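Local coordinates for protein Succinylglutamatedesuccinylase/aspartoacylase (Rhodobacter sphaeroides 2.4.1, PDB 3CDX) that probably acts as a metal-dependent hydrolase of amide or ester bonds, as in the succinylglutamate desuccinylase/aspartoacylase family, at residues Cys13-Asp18 / Ile45-Asn50. Sequence-based numbering, arbitrary orientation.
Sequences CDIDFD and ITVVKN
The F17 ring meets I45 at its edge, where I45 CG2 lies close to the ring plane, 4.0 Å from F17 CE1, and F17 CD1 approaches V47 CG2 obliquely at 4.1 Å. One face is taken by I15 of its own loop, whose CG2 sits over the ring centre, 3.9 Å above the plane. That same methyl reaches V47 CG1 at 3.5 Å, which ties ring, loop and strand into one apolar cluster. Chi2 of I15 is extended (-175°), carrying its CD1 out to I45 CG2 at 4.0 Å. C13 SG extends the row, 3.8 Å from I45 CD1.

Farther along the strand, K49 lays its aliphatic chain beside the loop backbone, CD being 3.6 Å from both F17 O and D18 O. NZ makes a weak, long ion pair with D20 and does not contact D18 OD1. An alanine here lacks the chain beyond CB, and would probably leave a gap beside the two carbonyls and D20 without this distant partner. An Asx turn, D18 N to D16 OD1 (3.1 Å), bends the loop here.

No hydrogen bond joins the segments, although their directions differ by just 11°. I45, V47 and K49 point toward the loop and T46 away, so the N-terminal loop packs on one face of strand 40-50, antiparallel to both 21-30 and 87-92, in what is probably the family's zinc-exopeptidase-like α/β fold, away from the calcium site.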
# COMPACT_ATOMS: atom_id res chain seq x y z
N CYS A 13 -7.34 13.79 29.51
CA CYS A 13 -6.21 13.82 30.42
C CYS A 13 -6.75 14.07 31.81
O CYS A 13 -7.59 14.95 32.01
CB CYS A 13 -5.21 14.92 30.03
SG CYS A 13 -3.65 14.91 30.89
N ASP A 14 -6.26 13.29 32.77
CA ASP A 14 -6.69 13.43 34.18
C ASP A 14 -5.72 14.25 35.04
O ASP A 14 -5.98 14.47 36.21
CB ASP A 14 -6.91 12.04 34.80
CG ASP A 14 -7.97 11.23 34.07
OD1 ASP A 14 -9.02 11.81 33.63
OD2 ASP A 14 -7.76 10.02 33.92
N ILE A 15 -4.62 14.72 34.47
CA ILE A 15 -3.66 15.48 35.26
C ILE A 15 -4.25 16.81 35.76
O ILE A 15 -4.88 17.54 35.00
CB ILE A 15 -2.33 15.68 34.47
CG1 ILE A 15 -1.71 14.30 34.21
CG2 ILE A 15 -1.42 16.66 35.21
CD1 ILE A 15 -0.36 14.26 33.57
N ASP A 16 -4.07 17.11 37.03
CA ASP A 16 -4.51 18.39 37.58
C ASP A 16 -3.31 19.30 37.53
O ASP A 16 -2.44 19.25 38.41
CB ASP A 16 -5.01 18.22 39.03
CG ASP A 16 -5.47 19.54 39.68
OD1 ASP A 16 -5.30 20.65 39.12
OD2 ASP A 16 -6.03 19.46 40.79
N PHE A 17 -3.27 20.14 36.51
CA PHE A 17 -2.13 21.02 36.24
C PHE A 17 -1.92 22.15 37.28
O PHE A 17 -0.87 22.78 37.30
CB PHE A 17 -2.23 21.59 34.82
CG PHE A 17 -2.03 20.54 33.73
CD1 PHE A 17 -0.74 20.24 33.24
CD2 PHE A 17 -3.12 19.87 33.19
CE1 PHE A 17 -0.55 19.28 32.22
CE2 PHE A 17 -2.95 18.93 32.17
CZ PHE A 17 -1.65 18.62 31.69
N ASP A 18 -2.91 22.36 38.16
CA ASP A 18 -2.83 23.34 39.25
C ASP A 18 -2.35 22.73 40.57
O ASP A 18 -2.16 23.44 41.55
CB ASP A 18 -4.20 23.99 39.47
CG ASP A 18 -4.66 24.81 38.28
OD1 ASP A 18 -3.82 25.53 37.68
OD2 ASP A 18 -5.88 24.76 37.95
N ILE A 45 2.87 12.79 29.37
CA ILE A 45 2.90 14.16 29.94
C ILE A 45 3.32 14.08 31.41
O ILE A 45 2.73 13.31 32.19
CB ILE A 45 1.49 14.85 29.97
CG1 ILE A 45 0.87 14.98 28.59
CG2 ILE A 45 1.58 16.26 30.64
CD1 ILE A 45 -0.61 15.44 28.65
N THR A 46 4.37 14.84 31.76
CA THR A 46 4.87 14.97 33.12
C THR A 46 4.79 16.46 33.48
O THR A 46 5.17 17.33 32.67
CB THR A 46 6.34 14.47 33.29
OG1 THR A 46 6.44 13.11 32.84
CG2 THR A 46 6.77 14.50 34.77
N VAL A 47 4.25 16.74 34.66
CA VAL A 47 4.15 18.12 35.17
C VAL A 47 4.73 18.13 36.56
O VAL A 47 4.41 17.25 37.40
CB VAL A 47 2.70 18.70 35.15
CG1 VAL A 47 1.77 17.91 36.08
CG2 VAL A 47 2.69 20.19 35.56
N VAL A 48 5.63 19.09 36.78
CA VAL A 48 6.16 19.40 38.11
C VAL A 48 5.73 20.83 38.45
O VAL A 48 6.00 21.78 37.70
CB VAL A 48 7.72 19.25 38.16
CG1 VAL A 48 8.26 19.64 39.52
CG2 VAL A 48 8.16 17.84 37.83
N LYS A 49 5.05 20.97 39.58
CA LYS A 49 4.63 22.28 40.07
C LYS A 49 5.08 22.45 41.53
O LYS A 49 4.85 21.60 42.37
CB LYS A 49 3.12 22.45 39.92
CG LYS A 49 2.58 23.86 40.24
CD LYS A 49 1.07 23.92 40.09
CE LYS A 49 0.41 24.84 41.12
NZ LYS A 49 0.85 26.23 40.97
N ASN A 50 5.73 23.57 41.81
CA ASN A 50 6.13 23.93 43.17
C ASN A 50 6.29 25.43 43.27
O ASN A 50 6.82 26.09 42.36
CB ASN A 50 7.47 23.26 43.53
CG ASN A 50 7.86 23.46 45.01
OD1 ASN A 50 7.14 23.08 45.92
ND2 ASN A 50 9.05 24.02 45.23